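Local atomic coordinates of allantoicase (PDB entry 1O59), a protein that catalyses the hydrolysis of allantoate to (S)-ureidoglycolate and urea, a step that lets yeast draw on purines as a secondary nitrogen source. Residues A22-K25 / S26-S30; F16-A19 / D20-E23. All blocks are in the same frame, centred on the assembly; numbering follows the deposited sequence.

Contact 1: A22-K25 / S26-S30; sequences AEFK and SIIIS
The carbonyl oxygen of Phe-24 is gripped twice: the amide N of Ile-28 meets O of Phe-24 at 2.9 Å in an almost straight bond (N-H...O 171°), while N of Ile-27 adds a weak, bent one. Its neighbours keep the i to i+4 pattern of an alpha-helix, with N of Ser-26 bonded to O of Ala-22, N of Ile-27 to O of Glu-23, and N of Ile-29 to O of Lys-25 at 2.8 Å. Beyond Lys-25 the helix widens into a pi-type turn at 26-30. One turn apart, Phe-24 and Ile-28 share the buried face. With CG anti to the backbone N (chi1 178°), the Phe-24 ring swings along the helix toward Ile-28, whose CG1 methylene settles over one ring face as a CH-pi contact, 3.8 Å from the centroid. Leu-162, Val-164 and Tyr-193 of the neighbouring strands pack on this side of the helix. On another side, CB of Lys-25 packs 4.1 Å from CD1 of Ile-29, and the exposed chain beyond bends away at chi3 (149°). The helix is therefore amphipathic: main-chain bonds satisfy the carbonyls of residues 22-25, and an apolar side of Phe-24 and Ile-28 is buried against the beta-sheet.

Contact 2: F16-A19 / D20-E23; sequences FSLA and DEAE
Phe-16 and Asp-20 both set their CG beside their own backbone N (chi1 -76° and -62°), which lays the phenylalanine ring along the first turn of the helix and brings the aspartate carboxylate back toward Ser-17. The ring meets that turn obliquely, its CD2 lying 3.8 Å from O of Asp-20 and its CE2 near the main chain of Glu-23. A water joins N of Ser-17, from which it accepts, to OD2 of Asp-20, to which it donates at 2.8 Å. Here strand 14-16 gives way, through a short 3-10 turn, to helix 21-31. Two i to i+3 bonds shape the passage, from N of Asp-20 to O of Ser-17 and, at 3.1 Å, from N of Glu-21 to O of Leu-18; in both the donor stands well above the carbonyl plane. Asp-20 occupies the N-cap position, where a carboxylate often accepts amide bonds; here it makes none, though the helix start would probably still stabilise its charge. Glu-21 stretches out alongside Leu-18, CD1 of Leu-18 being 4.0 Å from OE1 of Glu-21. That OE1 receives a water that also donates to O of Leu-18, and forms a salt bridge with Arg-160 of strand 160-164. Another water, 3.0 Å from N of Ala-22, accepts from that nitrogen and donates to O of Ala-19 at the exposed helix start.

In the fold
Both contacts belong to helix 21-31 and share Ala-22 and Glu-23, their centres about 9 Å apart. Contact 2 lies at the surface, where the chain leaves strand 14-16 and enters the helix; contact 1 runs on along the helix and is partly buried against strands 160-164 and 186-196. Their chemistry follows: waters and carboxylates complete the bonding at the helix start, whereas main-chain helix bonds and apolar packing dominate farther along. Phe-16 connects the two regions, its ring meeting that of Phe-24 with planes at about 60° and its CZ touching CD1 of Ile-27 at 3.6 Å. Strand 160-164 receives side chains from both.

Contact 1: A22-K25 / S26-S30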
ATOM      1  N   ALA A  22       9.203 -11.789  -5.403  1.00 57.07           N
ATOM      2  CA  ALA A  22      10.236 -11.240  -4.508  1.00 57.07           C
ATOM      3  C   ALA A  22      11.093 -10.167  -5.203  1.00 57.15           C
ATOM      4  O   ALA A  22      11.389  -9.104  -4.618  1.00 57.59           O
ATOM      5  CB  ALA A  22      11.137 -12.356  -3.963  1.00 56.93           C
ATOM      6  N   GLU A  23      11.488 -10.455  -6.443  1.00 56.59           N
ATOM      7  CA  GLU A  23      12.246  -9.510  -7.260  1.00 56.26           C
ATOM      8  C   GLU A  23      11.403  -8.302  -7.685  1.00 56.06           C
ATOM      9  O   GLU A  23      11.875  -7.189  -7.680  1.00 56.59           O
ATOM     10  CB  GLU A  23      12.822 -10.225  -8.466  1.00 55.77           C
ATOM     11  CG  GLU A  23      13.927 -11.204  -8.086  1.00 56.18           C
ATOM     12  CD  GLU A  23      13.436 -12.559  -7.584  1.00 55.69           C
ATOM     13  OE1 GLU A  23      14.249 -13.330  -7.029  1.00 57.05           O
ATOM     14  OE2 GLU A  23      12.254 -12.870  -7.750  1.00 54.58           O
ATOM     15  N   PHE A  24      10.146  -8.521  -8.015  1.00 55.98           N
ATOM     16  CA  PHE A  24       9.203  -7.422  -8.227  1.00 55.90           C
ATOM     17  C   PHE A  24       9.152  -6.483  -6.997  1.00 56.83           C
ATOM     18  O   PHE A  24       9.302  -5.259  -7.113  1.00 56.02           O
ATOM     19  CB  PHE A  24       7.834  -8.017  -8.545  1.00 54.53           C
ATOM     20  CG  PHE A  24       6.741  -7.003  -8.743  1.00 53.83           C
ATOM     21  CD1 PHE A  24       6.711  -6.211  -9.877  1.00 52.90           C
ATOM     22  CD2 PHE A  24       5.721  -6.870  -7.811  1.00 52.65           C
ATOM     23  CE1 PHE A  24       5.720  -5.286 -10.073  1.00 51.67           C
ATOM     24  CE2 PHE A  24       4.708  -5.939  -7.997  1.00 52.95           C
ATOM     25  CZ  PHE A  24       4.709  -5.144  -9.133  1.00 53.17           C
ATOM     26  N   LYS A  25       8.967  -7.070  -5.823  1.00 58.50           N
ATOM     27  CA  LYS A  25       8.885  -6.298  -4.573  1.00 60.51           C
ATOM     28  C   LYS A  25      10.176  -5.538  -4.280  1.00 60.28           C
ATOM     29  O   LYS A  25      10.149  -4.414  -3.759  1.00 60.70           O
ATOM     30  CB  LYS A  25       8.531  -7.216  -3.397  1.00 60.99           C
ATOM     31  CG  LYS A  25       7.045  -7.648  -3.356  1.00 62.62           C
ATOM     32  CD  LYS A  25       6.874  -8.980  -2.579  1.00 63.43           C
ATOM     33  CE  LYS A  25       5.489  -9.098  -1.847  1.00 66.07           C
ATOM     34  NZ  LYS A  25       5.303 -10.477  -1.189  1.00 66.53           N
ATOM     35  N   SER A  26      11.300  -6.157  -4.619  1.00 60.11           N
ATOM     36  CA  SER A  26      12.591  -5.501  -4.566  1.00 60.23           C
ATOM     37  C   SER A  26      12.604  -4.161  -5.291  1.00 59.34           C
ATOM     38  O   SER A  26      13.159  -3.166  -4.804  1.00 59.83           O
ATOM     39  CB  SER A  26      13.646  -6.378  -5.231  1.00 60.61           C
ATOM     40  OG  SER A  26      14.344  -7.129  -4.273  1.00 64.18           O
ATOM     41  N   ILE A  27      12.052  -4.163  -6.493  1.00 57.59           N
ATOM     42  CA  ILE A  27      12.120  -2.999  -7.342  1.00 56.47           C
ATOM     43  C   ILE A  27      11.114  -1.962  -6.870  1.00 56.54           C
ATOM     44  O   ILE A  27      11.422  -0.782  -6.739  1.00 55.63           O
ATOM     45  CB  ILE A  27      11.894  -3.441  -8.806  1.00 55.86           C
ATOM     46  CG1 ILE A  27      13.179  -4.121  -9.322  1.00 53.75           C
ATOM     47  CG2 ILE A  27      11.477  -2.267  -9.681  1.00 54.84           C
ATOM     48  CD1 ILE A  27      12.947  -5.310 -10.146  1.00 51.76           C
ATOM     49  N   ILE A  28       9.909  -2.432  -6.600  1.00 57.08           N
ATOM     50  CA  ILE A  28       8.805  -1.556  -6.177  1.00 57.96           C
ATOM     51  C   ILE A  28       9.109  -0.866  -4.848  1.00 57.75           C
ATOM     52  O   ILE A  28       9.052   0.356  -4.735  1.00 57.68           O
ATOM     53  CB  ILE A  28       7.484  -2.384  -6.124  1.00 57.81           C
ATOM     54  CG1 ILE A  28       7.094  -2.833  -7.540  1.00 58.40           C
ATOM     55  CG2 ILE A  28       6.372  -1.613  -5.495  1.00 58.48           C
ATOM     56  CD1 ILE A  28       6.965  -1.677  -8.589  1.00 59.40           C
ATOM     57  N   ILE A  29       9.507  -1.665  -3.876  1.00 58.58           N
ATOM     58  CA  ILE A  29       9.635  -1.214  -2.506  1.00 59.05           C
ATOM     59  C   ILE A  29      11.046  -0.795  -2.144  1.00 59.03           C
ATOM     60  O   ILE A  29      11.256   0.337  -1.759  1.00 59.33           O
ATOM     61  CB  ILE A  29       9.150  -2.316  -1.569  1.00 59.13           C
ATOM     62  CG1 ILE A  29       7.680  -2.610  -1.834  1.00 59.35           C
ATOM     63  CG2 ILE A  29       9.326  -1.899  -0.125  1.00 60.79           C
ATOM     64  CD1 ILE A  29       7.226  -3.972  -1.313  1.00 59.53           C
ATOM     65  N   SER A  30      12.007  -1.702  -2.242  1.00 59.31           N
ATOM     66  CA  SER A  30      13.360  -1.406  -1.782  1.00 59.67           C
ATOM     67  C   SER A  30      13.975  -0.323  -2.634  1.00 59.87           C
ATOM     68  O   SER A  30      14.637   0.573  -2.111  1.00 60.49           O
ATOM     69  CB  SER A  30      14.294  -2.645  -1.806  1.00 59.96           C
ATOM     70  OG  SER A  30      13.686  -3.823  -1.273  1.00 61.11           O
TER

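Contact 2: F16-A19 / D20-E23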
ATOM      1  N   PHE A  16       6.439  -9.343 -14.443  1.00 68.42           N
ATOM      2  CA  PHE A  16       7.049 -10.327 -13.590  1.00 67.92           C
ATOM      3  C   PHE A  16       6.165 -11.547 -13.354  1.00 67.78           C
ATOM      4  O   PHE A  16       5.009 -11.419 -12.971  1.00 67.21           O
ATOM      5  CB  PHE A  16       7.368  -9.705 -12.243  1.00 67.73           C
ATOM      6  CG  PHE A  16       8.553  -8.826 -12.262  1.00 67.31           C
ATOM      7  CD1 PHE A  16       8.467  -7.554 -12.791  1.00 67.62           C
ATOM      8  CD2 PHE A  16       9.752  -9.253 -11.728  1.00 66.81           C
ATOM      9  CE1 PHE A  16       9.554  -6.714 -12.794  1.00 67.89           C
ATOM     10  CE2 PHE A  16      10.849  -8.427 -11.731  1.00 67.76           C
ATOM     11  CZ  PHE A  16      10.754  -7.150 -12.270  1.00 67.84           C
ATOM     12  N   SER A  17       6.749 -12.729 -13.562  1.00 68.10           N
ATOM     13  CA  SER A  17       6.139 -13.988 -13.171  1.00 68.09           C
ATOM     14  C   SER A  17       5.874 -13.992 -11.674  1.00 67.86           C
ATOM     15  O   SER A  17       6.529 -13.298 -10.899  1.00 67.96           O
ATOM     16  CB  SER A  17       7.036 -15.178 -13.518  1.00 68.17           C
ATOM     17  OG  SER A  17       7.796 -14.933 -14.699  1.00 70.11           O
ATOM     18  N   LEU A  18       4.900 -14.804 -11.291  1.00 67.51           N
ATOM     19  CA  LEU A  18       4.518 -14.993  -9.908  1.00 67.00           C
ATOM     20  C   LEU A  18       5.711 -15.565  -9.117  1.00 65.34           C
ATOM     21  O   LEU A  18       6.008 -15.136  -7.992  1.00 64.92           O
ATOM     22  CB  LEU A  18       3.307 -15.942  -9.873  1.00 67.35           C
ATOM     23  CG  LEU A  18       2.249 -15.818  -8.768  1.00 68.34           C
ATOM     24  CD1 LEU A  18       1.795 -14.376  -8.487  1.00 67.45           C
ATOM     25  CD2 LEU A  18       1.056 -16.712  -9.159  1.00 68.30           C
ATOM     26  N   ALA A  19       6.412 -16.506  -9.736  1.00 63.27           N
ATOM     27  CA  ALA A  19       7.599 -17.080  -9.134  1.00 62.16           C
ATOM     28  C   ALA A  19       8.656 -16.022  -8.775  1.00 61.40           C
ATOM     29  O   ALA A  19       9.529 -16.275  -7.939  1.00 60.21           O
ATOM     30  CB  ALA A  19       8.193 -18.135 -10.053  1.00 62.12           C
ATOM     31  N   ASP A  20       8.547 -14.847  -9.402  1.00 60.85           N
ATOM     32  CA  ASP A  20       9.523 -13.745  -9.259  1.00 60.48           C
ATOM     33  C   ASP A  20       8.983 -12.527  -8.513  1.00 59.54           C
ATOM     34  O   ASP A  20       9.558 -11.440  -8.591  1.00 59.25           O
ATOM     35  CB  ASP A  20      10.034 -13.334 -10.649  1.00 60.01           C
ATOM     36  CG  ASP A  20      10.760 -14.475 -11.353  1.00 59.86           C
ATOM     37  OD1 ASP A  20      11.305 -15.361 -10.653  1.00 59.36           O
ATOM     38  OD2 ASP A  20      10.833 -14.580 -12.594  1.00 58.88           O
ATOM     39  N   GLU A  21       7.901 -12.720  -7.763  1.00 58.63           N
ATOM     40  CA  GLU A  21       7.319 -11.643  -6.969  1.00 58.35           C
ATOM     41  C   GLU A  21       8.301 -11.003  -5.982  1.00 57.57           C
ATOM     42  O   GLU A  21       8.244  -9.800  -5.755  1.00 57.51           O
ATOM     43  CB  GLU A  21       6.057 -12.119  -6.244  1.00 58.24           C
ATOM     44  CG  GLU A  21       5.266 -10.981  -5.614  1.00 58.91           C
ATOM     45  CD  GLU A  21       3.869 -11.394  -5.148  1.00 59.54           C
ATOM     46  OE1 GLU A  21       3.454 -12.561  -5.347  1.00 59.84           O
ATOM     47  OE2 GLU A  21       3.169 -10.530  -4.591  1.00 62.07           O
ATOM     48  N   ALA A  22       9.203 -11.789  -5.403  1.00 57.07           N
ATOM     49  CA  ALA A  22      10.236 -11.240  -4.508  1.00 57.07           C
ATOM     50  C   ALA A  22      11.093 -10.167  -5.203  1.00 57.15           C
ATOM     51  O   ALA A  22      11.389  -9.104  -4.618  1.00 57.59           O
ATOM     52  CB  ALA A  22      11.137 -12.356  -3.963  1.00 56.93           C
ATOM     53  N   GLU A  23      11.488 -10.455  -6.443  1.00 56.59           N
ATOM     54  CA  GLU A  23      12.246  -9.510  -7.260  1.00 56.26           C
ATOM     55  C   GLU A  23      11.403  -8.302  -7.685  1.00 56.06           C
ATOM     56  O   GLU A  23      11.875  -7.189  -7.680  1.00 56.59           O
ATOM     57  CB  GLU A  23      12.822 -10.225  -8.466  1.00 55.77           C
ATOM     58  CG  GLU A  23      13.927 -11.204  -8.086  1.00 56.18           C
ATOM     59  CD  GLU A  23      13.436 -12.559  -7.584  1.00 55.69           C
ATOM     60  OE1 GLU A  23      14.249 -13.330  -7.029  1.00 57.05           O
ATOM     61  OE2 GLU A  23      12.254 -12.870  -7.750  1.00 54.58           O
TER
HETATM   62  O   HOH W   1       9.504 -12.568 -13.995  1.00 54.91           O
HETATM   63  O   HOH W   2       4.327 -15.108  -5.569  1.00 50.10           O
HETATM   64  O   HOH W   3       9.470 -14.818  -5.492  1.00 51.34           O